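Local coordinates for uncharacterized protein (PDB 4ECO) that is of unknown function but is built from leucine-rich repeats, a scaffold that commonly serves in binding other proteins, at residues L515-P529 / S535-D548. Sequence-based numbering, arbitrary orientation.
Sequences LVGIDLSYNSFSKFP and SSTLKGFGIRNQRD
The Phe525 ring receives Gln546 OE1 at its edge, in plane, where the polarised C-H of CD2 suits a carbonyl oxygen, and has Pro529 CG over one face. Phe528 and Phe541 lie nearly parallel but slid apart, their centroids 5.4 Å from each other, while Ile543 CG2 meets the Phe541 rim in plane. In one of its two modelled conformers, Asn545 lies over a face of the Tyr522 ring, CB 3.8 Å from the ring centroid in a CH-pi contact and the amide plane only 9° from the ring's. With CG anti to the backbone N (chi1 -162°), Phe541 runs alongside Ile518 into the interior, where Leu520 CD1 reaches its CZ.

Gln546 suits its place because one amide can both give and take. Its chain, bent at chi2 (-58°), brings NE2 to Leu520 O at 3.1 Å and to Arg544 O, while OE1 accepts the Phe525 N-H on a lone pair. Asn523 ND2 approaches Leu520 O from the opposite face of that carbonyl and also bonds Leu495 O, just past strand 492-494; its OD1 pairs with Leu500 N. A leucine in place of Gln546 would probably leave the Phe525 N-H without this acceptor and Leu520 O and Arg544 O without the NE2 donor.

Strands 517-519 and 540-542 run parallel, Ile518 N bonding Gly540 O and Ile518 O taking Gly542 N. Gly542, lacking a side chain, packs beside Asp519, whose OD1 accepts Ser521 N, an Asx turn, and also Ser521 OG. At the other end, Thr537 OG1 and Ser535 OG converge on Leu515 O. Short parallel strands, inward apolar residues and side-chain amides bonding backbone from coil to coil mark the leucine-rich repeat solenoid: Asn523 fills the asparagine position of LxxLxLxxN, and Gln546 stands at the equivalent place, its longer chain doing a similar job.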
loop_
_atom_site.group_PDB
_atom_site.type_symbol
_atom_site.label_atom_id
_atom_site.label_comp_id
_atom_site.label_asym_id
_atom_site.label_seq_id
_atom_site.Cartn_x
_atom_site.Cartn_y
_atom_site.Cartn_z
ATOM N N LEU A 515 6.397 -27.882 -8.887
ATOM C CA LEU A 515 5.138 -27.208 -9.185
ATOM C C LEU A 515 4.035 -27.636 -8.193
ATOM O O LEU A 515 3.898 -28.825 -7.924
ATOM C CB LEU A 515 4.702 -27.490 -10.627
ATOM C CG LEU A 515 3.441 -26.730 -11.101
ATOM C CD1 LEU A 515 3.672 -25.235 -11.127
ATOM C CD2 LEU A 515 2.962 -27.251 -12.448
ATOM N N VAL A 516 3.284 -26.664 -7.628
ATOM C CA VAL A 516 2.246 -26.967 -6.638
ATOM C C VAL A 516 0.857 -26.642 -7.231
ATOM O O VAL A 516 -0.069 -27.453 -7.121
ATOM C CB VAL A 516 2.523 -26.224 -5.294
ATOM C CG1 VAL A 516 1.327 -26.260 -4.363
ATOM C CG2 VAL A 516 3.735 -26.819 -4.589
ATOM N N GLY A 517 0.735 -25.478 -7.859
ATOM C CA GLY A 517 -0.520 -25.023 -8.437
ATOM C C GLY A 517 -0.399 -24.408 -9.806
ATOM O O GLY A 517 0.516 -23.639 -10.085
ATOM N N ILE A 518 -1.331 -24.764 -10.661
ATOM C CA ILE A 518 -1.433 -24.218 -11.995
ATOM C C ILE A 518 -2.931 -24.002 -12.315
ATOM O O ILE A 518 -3.767 -24.891 -12.096
ATOM C CB ILE A 518 -0.688 -25.070 -13.056
ATOM C CG1 ILE A 518 -0.679 -24.364 -14.442
ATOM C CG2 ILE A 518 -1.173 -26.517 -13.112
ATOM C CD1 ILE A 518 0.463 -24.776 -15.353
ATOM N N ASP A 519 -3.262 -22.782 -12.786
ATOM C CA ASP A 519 -4.632 -22.495 -13.161
ATOM C C ASP A 519 -4.694 -22.049 -14.613
ATOM O O ASP A 519 -4.206 -20.998 -14.967
ATOM C CB ASP A 519 -5.287 -21.476 -12.246
ATOM C CG ASP A 519 -6.807 -21.567 -12.227
ATOM O OD1 ASP A 519 -7.393 -21.984 -13.256
ATOM O OD2 ASP A 519 -7.411 -21.202 -11.189
ATOM N N LEU A 520 -5.250 -22.900 -15.450
ATOM C CA LEU A 520 -5.430 -22.675 -16.881
ATOM C C LEU A 520 -6.914 -22.414 -17.206
ATOM O O LEU A 520 -7.323 -22.531 -18.365
ATOM C CB LEU A 520 -4.915 -23.905 -17.676
ATOM C CG LEU A 520 -3.474 -24.368 -17.409
ATOM C CD1 LEU A 520 -3.258 -25.731 -17.944
ATOM C CD2 LEU A 520 -2.458 -23.385 -17.975
ATOM N N SER A 521 -7.715 -22.061 -16.182
ATOM C CA SER A 521 -9.128 -21.802 -16.374
ATOM C C SER A 521 -9.319 -20.608 -17.292
ATOM O O SER A 521 -8.544 -19.632 -17.218
ATOM C CB SER A 521 -9.828 -21.568 -15.047
ATOM O OG SER A 521 -9.893 -22.764 -14.294
ATOM N N TYR A 522 -10.341 -20.712 -18.189
ATOM C CA TYR A 522 -10.700 -19.677 -19.169
ATOM C C TYR A 522 -9.612 -19.541 -20.214
ATOM O O TYR A 522 -8.942 -18.512 -20.320
ATOM C CB TYR A 522 -10.980 -18.330 -18.494
ATOM C CG TYR A 522 -12.175 -18.405 -17.583
ATOM C CD1 TYR A 522 -13.457 -18.220 -18.078
ATOM C CD2 TYR A 522 -12.029 -18.685 -16.221
ATOM C CE1 TYR A 522 -14.568 -18.268 -17.241
ATOM C CE2 TYR A 522 -13.138 -18.748 -15.376
ATOM C CZ TYR A 522 -14.413 -18.564 -15.902
ATOM O OH TYR A 522 -15.555 -18.607 -15.135
ATOM N N ASN A 523 -9.456 -20.602 -20.990
ATOM C CA ASN A 523 -8.490 -20.690 -22.057
ATOM C C ASN A 523 -9.119 -21.455 -23.236
ATOM O O ASN A 523 -10.342 -21.562 -23.307
ATOM C CB ASN A 523 -7.180 -21.304 -21.556
ATOM C CG ASN A 523 -6.232 -20.244 -21.045
ATOM O OD1 ASN A 523 -5.686 -19.457 -21.816
ATOM N ND2 ASN A 523 -6.027 -20.186 -19.739
ATOM N N SER A 524 -8.316 -21.926 -24.191
ATOM C CA SER A 524 -8.893 -22.511 -25.395
ATOM C C SER A 524 -8.385 -23.915 -25.699
ATOM O O SER A 524 -8.415 -24.323 -26.854
ATOM C CB SER A 524 -8.597 -21.595 -26.577
ATOM O OG SER A 524 -9.064 -20.288 -26.283
ATOM N N PHE A 525 -7.993 -24.668 -24.679
ATOM C CA PHE A 525 -7.536 -26.042 -24.860
ATOM C C PHE A 525 -8.645 -26.935 -25.353
ATOM O O PHE A 525 -9.739 -26.925 -24.777
ATOM C CB PHE A 525 -6.982 -26.627 -23.534
ATOM C CG PHE A 525 -5.684 -26.003 -23.094
ATOM C CD1 PHE A 525 -4.467 -26.426 -23.638
ATOM C CD2 PHE A 525 -5.673 -24.963 -22.169
ATOM C CE1 PHE A 525 -3.259 -25.823 -23.255
ATOM C CE2 PHE A 525 -4.473 -24.352 -21.797
ATOM C CZ PHE A 525 -3.275 -24.787 -22.335
ATOM N N SER A 526 -8.352 -27.716 -26.403
ATOM C CA SER A 526 -9.240 -28.756 -26.944
ATOM C C SER A 526 -8.606 -30.128 -26.659
ATOM O O SER A 526 -9.328 -31.126 -26.475
ATOM C CB SER A 526 -9.503 -28.544 -28.424
ATOM O OG SER A 526 -8.277 -28.238 -29.058
ATOM N N LYS A 527 -7.245 -30.133 -26.571
ATOM C CA LYS A 527 -6.370 -31.243 -26.193
ATOM C C LYS A 527 -5.825 -30.948 -24.820
ATOM O O LYS A 527 -5.188 -29.903 -24.634
ATOM C CB LYS A 527 -5.225 -31.445 -27.212
ATOM C CG LYS A 527 -4.410 -32.731 -26.966
ATOM C CD LYS A 527 -2.942 -32.619 -27.372
ATOM C CE LYS A 527 -2.662 -32.889 -28.848
ATOM N NZ LYS A 527 -2.759 -34.339 -29.204
ATOM N N PHE A 528 -6.052 -31.854 -23.862
ATOM C CA PHE A 528 -5.655 -31.648 -22.480
ATOM C C PHE A 528 -4.126 -31.430 -22.297
ATOM O O PHE A 528 -3.328 -32.297 -22.661
ATOM C CB PHE A 528 -6.105 -32.815 -21.588
ATOM C CG PHE A 528 -6.262 -32.392 -20.140
ATOM C CD1 PHE A 528 -5.151 -32.245 -19.314
ATOM C CD2 PHE A 528 -7.516 -32.084 -19.623
ATOM C CE1 PHE A 528 -5.295 -31.795 -18.005
ATOM C CE2 PHE A 528 -7.656 -31.644 -18.320
ATOM C CZ PHE A 528 -6.549 -31.518 -17.515
ATOM N N PRO A 529 -3.717 -30.292 -21.673
ATOM C CA PRO A 529 -2.285 -30.085 -21.391
ATOM C C PRO A 529 -1.877 -30.950 -20.193
ATOM O O PRO A 529 -1.997 -30.549 -19.030
ATOM C CB PRO A 529 -2.189 -28.580 -21.112
ATOM C CG PRO A 529 -3.532 -28.212 -20.581
ATOM C CD PRO A 529 -4.539 -29.173 -21.151
ATOM N N SER A 535 4.461 -33.580 -12.401
ATOM C CA SER A 535 4.944 -33.197 -11.085
ATOM C C SER A 535 4.413 -34.138 -9.991
ATOM O O SER A 535 3.219 -34.498 -9.978
ATOM C CB SER A 535 4.528 -31.763 -10.784
ATOM O OG SER A 535 4.771 -31.447 -9.425
ATOM N N SER A 536 5.311 -34.513 -9.063
ATOM C CA SER A 536 4.954 -35.333 -7.917
ATOM C C SER A 536 4.468 -34.455 -6.759
ATOM O O SER A 536 3.954 -34.983 -5.781
ATOM C CB SER A 536 6.149 -36.171 -7.479
ATOM O OG SER A 536 7.131 -35.372 -6.841
ATOM N N THR A 537 4.637 -33.115 -6.867
ATOM C CA THR A 537 4.297 -32.129 -5.823
ATOM C C THR A 537 2.984 -31.364 -6.083
ATOM O O THR A 537 2.455 -30.756 -5.146
ATOM C CB THR A 537 5.429 -31.104 -5.679
ATOM O OG1 THR A 537 5.732 -30.593 -6.970
ATOM C CG2 THR A 537 6.678 -31.696 -5.085
ATOM N N LEU A 538 2.463 -31.406 -7.335
ATOM C CA LEU A 538 1.243 -30.714 -7.777
ATOM C C LEU A 538 0.072 -31.039 -6.888
ATOM O O LEU A 538 -0.290 -32.201 -6.765
ATOM C CB LEU A 538 0.902 -31.077 -9.235
ATOM C CG LEU A 538 -0.285 -30.374 -9.847
ATOM C CD1 LEU A 538 0.046 -28.927 -10.205
ATOM C CD2 LEU A 538 -0.742 -31.100 -11.056
ATOM N N LYS A 539 -0.507 -29.991 -6.271
ATOM C CA LYS A 539 -1.636 -30.044 -5.355
ATOM C C LYS A 539 -2.953 -29.618 -6.022
ATOM O O LYS A 539 -4.002 -30.165 -5.675
ATOM C CB LYS A 539 -1.366 -29.142 -4.142
ATOM C CG LYS A 539 -1.216 -29.885 -2.818
ATOM C CD LYS A 539 -1.255 -28.919 -1.636
ATOM C CE LYS A 539 0.078 -28.260 -1.385
ATOM N NZ LYS A 539 -0.060 -26.998 -0.616
ATOM N N GLY A 540 -2.900 -28.647 -6.935
ATOM C CA GLY A 540 -4.098 -28.153 -7.611
ATOM C C GLY A 540 -3.971 -27.844 -9.090
ATOM O O GLY A 540 -2.967 -27.285 -9.534
ATOM N N PHE A 541 -5.032 -28.162 -9.844
ATOM C CA PHE A 541 -5.131 -27.975 -11.288
ATOM C C PHE A 541 -6.499 -27.408 -11.663
ATOM O O PHE A 541 -7.526 -27.959 -11.253
ATOM C CB PHE A 541 -4.898 -29.322 -12.013
ATOM C CG PHE A 541 -4.559 -29.194 -13.473
ATOM C CD1 PHE A 541 -5.564 -29.077 -14.429
ATOM C CD2 PHE A 541 -3.235 -29.169 -13.894
ATOM C CE1 PHE A 541 -5.247 -28.930 -15.790
ATOM C CE2 PHE A 541 -2.914 -29.029 -15.254
ATOM C CZ PHE A 541 -3.922 -28.926 -16.197
ATOM N N GLY A 542 -6.493 -26.323 -12.435
ATOM C CA GLY A 542 -7.694 -25.648 -12.905
ATOM C C GLY A 542 -7.720 -25.574 -14.417
ATOM O O GLY A 542 -6.734 -25.151 -15.036
ATOM N N ILE A 543 -8.832 -26.034 -15.020
ATOM C CA ILE A 543 -8.995 -26.042 -16.467
ATOM C C ILE A 543 -10.495 -25.811 -16.775
ATOM O O ILE A 543 -11.033 -26.321 -17.754
ATOM C CB ILE A 543 -8.376 -27.328 -17.138
ATOM C CG1 ILE A 543 -8.146 -27.178 -18.666
ATOM C CG2 ILE A 543 -9.009 -28.690 -16.718
ATOM C CD1 ILE A 543 -6.758 -27.153 -19.024
ATOM N N ARG A 544 -11.145 -24.995 -15.929
ATOM C CA ARG A 544 -12.545 -24.604 -16.078
ATOM C C ARG A 544 -12.773 -23.741 -17.331
ATOM O O ARG A 544 -11.838 -23.097 -17.818
ATOM C CB ARG A 544 -12.998 -23.818 -14.845
ATOM C CG ARG A 544 -13.554 -24.643 -13.687
ATOM C CD ARG A 544 -14.202 -23.755 -12.618
ATOM N NE ARG A 544 -15.141 -22.796 -13.214
ATOM C CZ ARG A 544 -16.438 -23.010 -13.397
ATOM N NH1 ARG A 544 -16.995 -24.140 -12.987
ATOM N NH2 ARG A 544 -17.188 -22.091 -13.978
ATOM N N ASN A 545 -14.042 -23.718 -17.815
ATOM C CA ASN A 545 -14.583 -22.905 -18.921
ATOM C C ASN A 545 -13.644 -22.756 -20.144
ATOM O O ASN A 545 -13.328 -21.639 -20.561
ATOM C CB ASN A 545 -14.963 -21.499 -18.420
ATOM C CG ASN A 545 -16.046 -21.473 -17.377
ATOM O OD1 ASN A 545 -15.823 -21.781 -16.210
ATOM N ND2 ASN A 545 -17.241 -21.089 -17.768
ATOM N N GLN A 546 -13.263 -23.869 -20.778
ATOM C CA GLN A 546 -12.440 -23.797 -21.997
ATOM C C GLN A 546 -13.340 -23.462 -23.199
ATOM O O GLN A 546 -14.312 -24.170 -23.464
ATOM C CB GLN A 546 -11.646 -25.092 -22.250
ATOM C CG GLN A 546 -10.683 -25.468 -21.137
ATOM C CD GLN A 546 -9.664 -24.411 -20.857
ATOM O OE1 GLN A 546 -8.761 -24.171 -21.645
ATOM N NE2 GLN A 546 -9.770 -23.788 -19.707
ATOM N N ARG A 547 -13.043 -22.359 -23.885
ATOM C CA ARG A 547 -13.838 -21.866 -25.021
ATOM C C ARG A 547 -12.976 -21.375 -26.188
ATOM O O ARG A 547 -11.867 -20.882 -25.958
ATOM C CB ARG A 547 -14.750 -20.693 -24.595
ATOM C CG ARG A 547 -15.775 -20.965 -23.498
ATOM C CD ARG A 547 -16.940 -21.862 -23.882
ATOM N NE ARG A 547 -17.783 -22.071 -22.709
ATOM C CZ ARG A 547 -17.535 -22.973 -21.769
ATOM N NH1 ARG A 547 -16.511 -23.808 -21.896
ATOM N NH2 ARG A 547 -18.328 -23.072 -20.711
ATOM N N ASP A 548 -13.503 -21.446 -27.432
ATOM C CA ASP A 548 -12.782 -20.908 -28.583
ATOM C C ASP A 548 -13.333 -19.496 -28.882
ATOM O O ASP A 548 -14.163 -18.984 -28.115
ATOM C CB ASP A 548 -12.847 -21.845 -29.805
ATOM C CG ASP A 548 -14.206 -22.108 -30.434
ATOM O OD1 ASP A 548 -15.177 -21.405 -30.076
ATOM O OD2 ASP A 548 -14.288 -23.003 -31.316
#